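Local coordinates for sulfoquinovosidase (Escherichia coli, PDB 5AEG), which hydrolyses the alpha-glycosidic bond of sulfoquinovosyl diacylglycerides and simpler sulfoquinovosides, releasing sulfoquinovose for breakdown as a source of carbon and sulfur, at residues D549-A552 with E553-A556; V267-K270 with K271-M275; A122-P125 with E126-I129. One frame throughout, in Å; residues are numbered along the deposited sequence.

Contact 1: residues D549-A552 with E553-A556; sequences DGDA and ETIA
Asp551 O accepts Ile555 N at 3.0 Å and Ala552 O accepts Ala556 N at 2.8 Å, the first i to i+4 bonds of helix 552-567 in the TIM-barrel domain. Asp551 itself, in an extended backbone conformation, is the N-cap. Its CG lies between its own backbone N and carbonyl carbon (chi1 70°), which brings the carboxylate back over the first turn. There Asp551 OD1 takes two donors from one residue: Thr554 N at 2.9 Å, nearly along the C-O axis, and Thr554 OG1 at 2.8 Å, from above the carboxylate plane. The threonine hydroxyl stands beside its own backbone N (chi1 -56°), which is why both groups reach a single oxygen; the two side chains cross at about a right angle. Trp546 NE1 is also hydrogen-bonded to Thr554 OG1. Asp551 OD2 and Glu553 OE1 both form salt bridges with Lys518, whose positive charge probably eases the proximity of the two acids. Ile555 packs against helix 265-277 and on Asp549 in the incoming loop, its CG1 3.7 Å from Asp549 CA and its CD1 4.2 Å from Asp549 CB.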
loop_
_atom_site.group_PDB
_atom_site.type_symbol
_atom_site.label_atom_id
_atom_site.label_comp_id
_atom_site.label_asym_id
_atom_site.label_seq_id
_atom_site.Cartn_x
_atom_site.Cartn_y
_atom_site.Cartn_z
ATOM N N ASP A 549 19.917 12.135 -14.618
ATOM C CA ASP A 549 21.020 12.962 -15.137
ATOM C C ASP A 549 21.504 12.469 -16.475
ATOM O O ASP A 549 22.648 12.722 -16.848
ATOM C CB ASP A 549 22.140 13.049 -14.101
ATOM C CG ASP A 549 22.701 11.670 -13.684
ATOM O OD1 ASP A 549 22.089 10.617 -14.062
ATOM O OD2 ASP A 549 23.748 11.685 -13.001
ATOM N N GLY A 550 20.644 11.769 -17.232
ATOM C CA GLY A 550 21.105 11.095 -18.463
ATOM C C GLY A 550 21.555 12.083 -19.539
ATOM O O GLY A 550 22.384 11.753 -20.365
ATOM N N ASP A 551 20.975 13.277 -19.550
ATOM C CA ASP A 551 21.345 14.337 -20.552
ATOM C C ASP A 551 20.724 15.653 -20.095
ATOM O O ASP A 551 19.940 15.709 -19.056
ATOM C CB ASP A 551 21.018 13.928 -22.043
ATOM C CG ASP A 551 19.515 13.860 -22.383
ATOM O OD1 ASP A 551 18.638 14.282 -21.565
ATOM O OD2 ASP A 551 19.198 13.379 -23.502
ATOM N N ALA A 552 21.030 16.714 -20.820
ATOM C CA ALA A 552 20.571 18.043 -20.403
ATOM C C ALA A 552 19.069 18.169 -20.459
ATOM O O ALA A 552 18.460 18.814 -19.544
ATOM C CB ALA A 552 21.229 19.161 -21.282
ATOM N N GLU A 553 18.452 17.573 -21.463
ATOM C CA GLU A 553 17.003 17.659 -21.583
ATOM C C GLU A 553 16.312 16.982 -20.365
ATOM O O GLU A 553 15.341 17.508 -19.818
ATOM C CB GLU A 553 16.550 17.002 -22.864
ATOM C CG GLU A 553 15.044 17.054 -23.087
ATOM C CD GLU A 553 14.564 16.307 -24.332
ATOM O OE1 GLU A 553 15.381 15.668 -25.048
ATOM O OE2 GLU A 553 13.344 16.391 -24.591
ATOM N N THR A 554 16.858 15.860 -19.927
ATOM C CA THR A 554 16.323 15.173 -18.749
ATOM C C THR A 554 16.469 16.028 -17.531
ATOM O O THR A 554 15.522 16.171 -16.763
ATOM C CB THR A 554 17.058 13.811 -18.547
ATOM O OG1 THR A 554 16.926 13.046 -19.733
ATOM C CG2 THR A 554 16.501 13.058 -17.304
ATOM N N ILE A 555 17.666 16.597 -17.310
ATOM C CA ILE A 555 17.918 17.416 -16.144
ATOM C C ILE A 555 16.994 18.667 -16.151
ATOM O O ILE A 555 16.403 19.023 -15.117
ATOM C CB ILE A 555 19.446 17.846 -16.044
ATOM C CG1 ILE A 555 20.323 16.595 -15.734
ATOM C CG2 ILE A 555 19.639 18.835 -14.933
ATOM C CD1 ILE A 555 21.796 16.767 -16.030
ATOM N N ALA A 556 16.872 19.336 -17.312
ATOM C CA ALA A 556 16.024 20.529 -17.349
ATOM C C ALA A 556 14.538 20.144 -17.078
ATOM O O ALA A 556 13.726 20.943 -16.602
ATOM C CB ALA A 556 16.124 21.215 -18.718
#

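Contact 2: residues V267-K270 with K271-M275; sequences VCQK and KLDTM
Gln269 meets Asp273, and Val267 meets Lys271, one turn apart along helix 265-277, the helix of a beta-alpha-beta unit that joins strands 257-260 and 282-286 of the TIM barrel. Backbone i to i+4 bonds link the segments, among them those from Lys271 N, Leu272 N and Asp273 N to the carbonyl oxygens of Val267, Cys268 and Gln269.

Side-chain hydrogen bonds add to this ladder. Gln269 NE2 donates to Asp273 OD2 at 3.0 Å with an N-H...O angle of 166°. The acceptor lies in the plane of the glutamine amide, but the amide N stands above the carboxylate plane, and the two flat groups are turned 47° apart. A bend at chi2 of Gln269 folds the amide along the helix to meet the acid one turn on. The other end of that amide, Gln269 OE1, accepts from Trp323 and Arg319 of helix 316-325, while Asp273 OD1 has a salt bridge to Arg276, so both groups are held at both ends. The remaining hydrogen bonds converge on Lys270 O, which is gripped twice by one threonine. With OG1 beside its own backbone N (chi1 -65°), Thr274 reaches that carbonyl from opposite faces of its plane, Thr274 N at 3.0 Å and Thr274 OG1 at 2.9 Å.

Among the apolar contacts, Cys268 and Leu272 pack on Ile285 of strand 282-286 and on Trp323 of helix 316-325. Apolar contact and charge combine at Lys271: its ammonium forms a salt bridge with Asp549, and its aliphatic chain runs beside Val267, pointing the same way, with Lys271 CE 3.7 Å from Val267 CG1.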
loop_
_atom_site.group_PDB
_atom_site.type_symbol
_atom_site.label_atom_id
_atom_site.label_comp_id
_atom_site.label_asym_id
_atom_site.label_seq_id
_atom_site.Cartn_x
_atom_site.Cartn_y
_atom_site.Cartn_z
ATOM N N VAL A 267 29.996 10.012 -5.448
ATOM C CA VAL A 267 29.039 9.881 -6.545
ATOM C C VAL A 267 27.751 10.689 -6.178
ATOM O O VAL A 267 27.209 11.402 -7.029
ATOM C CB VAL A 267 28.709 8.381 -6.890
ATOM C CG1 VAL A 267 27.517 8.294 -7.856
ATOM C CG2 VAL A 267 29.868 7.706 -7.610
ATOM N N CYS A 268 27.351 10.602 -4.920
ATOM C CA CYS A 268 26.164 11.324 -4.460
ATOM C C CYS A 268 26.421 12.809 -4.557
ATOM O O CYS A 268 25.612 13.563 -5.071
ATOM C CB CYS A 268 25.799 10.953 -3.031
ATOM S SG CYS A 268 25.083 9.294 -2.784
ATOM N N GLN A 269 27.604 13.221 -4.116
ATOM C CA GLN A 269 28.017 14.619 -4.203
ATOM C C GLN A 269 27.990 15.204 -5.579
ATOM O O GLN A 269 27.386 16.318 -5.744
ATOM C CB GLN A 269 29.454 14.795 -3.605
ATOM C CG GLN A 269 29.808 16.241 -3.298
ATOM C CD GLN A 269 28.899 16.992 -2.399
ATOM O OE1 GLN A 269 28.668 16.662 -1.195
ATOM N NE2 GLN A 269 28.414 18.118 -2.932
ATOM N N LYS A 270 28.544 14.475 -6.560
ATOM C CA LYS A 270 28.622 14.969 -7.941
ATOM C C LYS A 270 27.234 15.108 -8.537
ATOM O O LYS A 270 26.944 16.037 -9.275
ATOM C CB LYS A 270 29.416 14.040 -8.866
ATOM C CG LYS A 270 30.950 14.226 -8.726
ATOM C CD LYS A 270 31.754 13.750 -9.958
ATOM C CE LYS A 270 31.863 14.789 -11.105
ATOM N NZ LYS A 270 30.706 14.818 -12.073
ATOM N N LYS A 271 26.411 14.115 -8.265
ATOM C CA LYS A 271 25.052 14.123 -8.825
ATOM C C LYS A 271 24.197 15.199 -8.174
ATOM O O LYS A 271 23.494 15.901 -8.905
ATOM C CB LYS A 271 24.391 12.746 -8.768
ATOM C CG LYS A 271 25.029 11.761 -9.687
ATOM C CD LYS A 271 24.245 10.459 -9.639
ATOM C CE LYS A 271 24.926 9.291 -10.326
ATOM N NZ LYS A 271 24.995 9.557 -11.761
ATOM N N LEU A 272 24.304 15.388 -6.869
ATOM C CA LEU A 272 23.621 16.464 -6.175
ATOM C C LEU A 272 23.961 17.807 -6.806
ATOM O O LEU A 272 23.081 18.685 -7.032
ATOM C CB LEU A 272 23.950 16.507 -4.670
ATOM C CG LEU A 272 23.466 17.718 -3.866
ATOM C CD1 LEU A 272 21.924 17.702 -3.835
ATOM C CD2 LEU A 272 24.060 17.768 -2.463
ATOM N N ASP A 273 25.254 18.002 -7.048
ATOM C CA ASP A 273 25.698 19.278 -7.587
ATOM C C ASP A 273 25.255 19.522 -8.986
ATOM O O ASP A 273 24.905 20.658 -9.271
ATOM C CB ASP A 273 27.243 19.432 -7.492
ATOM C CG ASP A 273 27.717 19.642 -6.063
ATOM O OD1 ASP A 273 27.020 20.266 -5.260
ATOM O OD2 ASP A 273 28.847 19.256 -5.721
ATOM N N THR A 274 25.370 18.529 -9.870
ATOM C CA THR A 274 24.903 18.634 -11.222
ATOM C C THR A 274 23.410 19.051 -11.308
ATOM O O THR A 274 23.037 19.907 -12.137
ATOM C CB THR A 274 25.073 17.283 -11.924
ATOM O OG1 THR A 274 26.467 16.991 -12.009
ATOM C CG2 THR A 274 24.428 17.248 -13.299
ATOM N N MET A 275 22.594 18.421 -10.468
ATOM C CA MET A 275 21.140 18.739 -10.468
ATOM C C MET A 275 20.884 20.136 -9.912
ATOM O O MET A 275 20.133 20.913 -10.538
ATOM C CB MET A 275 20.373 17.699 -9.677
ATOM C CG MET A 275 20.442 16.301 -10.341
ATOM S SD MET A 275 19.935 16.124 -12.033
ATOM C CE MET A 275 18.153 15.887 -11.837
#

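Contact 3: residues A122-P125 with E126-I129; sequences AAQP and EDHI
Gln124 and Asp127 close a type I beta turn between strands 116-122 and 129-133 of the N-terminal galactose mutarotase-like domain, with Pro125 and Glu126 at its corners. Asp127 N donates to Gln124 O at 3.1 Å, nearly straight at the hydrogen but from well above the carbonyl plane. The aspartate side chain then returns the bond. Its CG lies beside its own backbone N, anti to the carbonyl carbon (chi1 -63°), which turns the carboxylate toward the chain entering the turn, and Asp127 OD2 accepts Gln124 N at 3.0 Å, with an N-H...O angle of 165°. This donor stands 63° out of the carboxylate plane. The same OD2 also accepts from Gln191, so the buried acid links the turn to a neighbouring loop.

Glu126 folds back rather than reaching outward. Its CG sits between backbone N and carbonyl carbon, and a further bend at chi2 lays the carboxylate against the start of the turn: Glu126 CD is 3.6 Å from Gln124 CB, and Glu126 OE1 is 3.7 Å from Pro125 CD at the proline ring. The side chain of Gln124 crosses those of both Glu126 and Asp127 obliquely. Arg142 NH1 hydrogen-bonds to both Gln124 O and Asp127 O, bridging the ends of the turn. A water bridges two further carbonyl contacts of the turn, donating to Asp127 O at 2.9 Å and, at a longer 3.3 Å, to Pro125 O.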
loop_
_atom_site.group_PDB
_atom_site.type_symbol
_atom_site.label_atom_id
_atom_site.label_comp_id
_atom_site.label_asym_id
_atom_site.label_seq_id
_atom_site.Cartn_x
_atom_site.Cartn_y
_atom_site.Cartn_z
ATOM N N ALA A 122 -25.539 -9.574 2.157
ATOM C CA ALA A 122 -26.475 -9.221 1.125
ATOM C C ALA A 122 -25.816 -8.018 0.293
ATOM O O ALA A 122 -25.121 -7.203 0.865
ATOM C CB ALA A 122 -27.783 -8.753 1.741
ATOM N N ALA A 123 -26.115 -7.962 -0.972
ATOM C CA ALA A 123 -25.749 -6.858 -1.819
ATOM C C ALA A 123 -26.732 -6.574 -2.902
ATOM O O ALA A 123 -27.561 -7.411 -3.192
ATOM C CB ALA A 123 -24.400 -7.195 -2.483
ATOM N N GLN A 124 -26.519 -5.458 -3.630
ATOM C CA GLN A 124 -27.321 -5.139 -4.841
ATOM C C GLN A 124 -26.479 -5.181 -6.087
ATOM O O GLN A 124 -25.303 -4.821 -6.040
ATOM C CB GLN A 124 -27.945 -3.754 -4.763
ATOM C CG GLN A 124 -28.820 -3.477 -3.537
ATOM C CD GLN A 124 -28.987 -1.941 -3.271
ATOM O OE1 GLN A 124 -28.105 -1.034 -3.645
ATOM N NE2 GLN A 124 -30.097 -1.619 -2.630
ATOM N N PRO A 125 -27.047 -5.587 -7.216
ATOM C CA PRO A 125 -26.271 -5.698 -8.418
ATOM C C PRO A 125 -25.529 -4.426 -8.828
ATOM O O PRO A 125 -24.476 -4.545 -9.383
ATOM C CB PRO A 125 -27.303 -6.077 -9.488
ATOM C CG PRO A 125 -28.319 -6.834 -8.705
ATOM C CD PRO A 125 -28.436 -6.069 -7.445
ATOM N N GLU A 126 -26.086 -3.256 -8.558
ATOM C CA GLU A 126 -25.446 -1.963 -8.930
ATOM C C GLU A 126 -24.294 -1.483 -8.008
ATOM O O GLU A 126 -23.599 -0.512 -8.322
ATOM C CB GLU A 126 -26.479 -0.837 -8.978
ATOM C CG GLU A 126 -27.134 -0.571 -7.658
ATOM C CD GLU A 126 -28.471 -1.396 -7.437
ATOM O OE1 GLU A 126 -28.737 -2.476 -8.071
ATOM O OE2 GLU A 126 -29.256 -0.929 -6.606
ATOM N N ASP A 127 -24.081 -2.130 -6.874
ATOM C CA ASP A 127 -23.137 -1.611 -5.935
ATOM C C ASP A 127 -21.699 -1.698 -6.522
ATOM O O ASP A 127 -21.361 -2.677 -7.158
ATOM C CB ASP A 127 -23.152 -2.408 -4.629
ATOM C CG ASP A 127 -24.480 -2.334 -3.876
ATOM O OD1 ASP A 127 -25.264 -1.383 -4.085
ATOM O OD2 ASP A 127 -24.665 -3.179 -2.974
ATOM N N HIS A 128 -20.869 -0.710 -6.224
ATOM C CA HIS A 128 -19.409 -0.843 -6.403
ATOM C C HIS A 128 -18.767 -1.073 -5.085
ATOM O O HIS A 128 -19.326 -0.756 -4.002
ATOM C CB HIS A 128 -18.810 0.426 -7.105
ATOM C CG HIS A 128 -19.524 0.794 -8.354
ATOM N ND1 HIS A 128 -19.246 0.225 -9.580
ATOM C CD2 HIS A 128 -20.578 1.647 -8.573
ATOM C CE1 HIS A 128 -20.038 0.750 -10.518
ATOM N NE2 HIS A 128 -20.870 1.589 -9.926
ATOM N N ILE A 129 -17.496 -1.525 -5.134
ATOM C CA ILE A 129 -16.782 -1.889 -3.964
ATOM C C ILE A 129 -15.323 -1.384 -4.129
ATOM O O ILE A 129 -14.713 -1.608 -5.199
ATOM C CB ILE A 129 -16.772 -3.415 -3.807
ATOM C CG1 ILE A 129 -18.180 -4.034 -3.509
ATOM C CG2 ILE A 129 -15.849 -3.824 -2.694
ATOM C CD1 ILE A 129 -18.700 -3.617 -2.128
HETATM O O HOH W 1 -21.732 -2.932 -10.047
#

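How the contacts relate
From the N terminus, contact 3 comes first, closing the turn between strands 116-122 and 129-133 of the N-terminal domain. Contact 2 follows within helix 265-277 of the TIM barrel, and contact 1 starts helix 552-567 much later in the same barrel. The three lie in series; none nests in or crosses another. Contacts 1 and 2, with centres about 13 Å apart, nevertheless meet in space: the loop at Asp549, through its salt bridge, and the first turn of helix 552-567, through Ile555 on Thr274 and Met275, both rest on helix 265-277. Contact 3 stands apart, its nearest atoms about 37 Å from contact 1 and about 38 Å from contact 2.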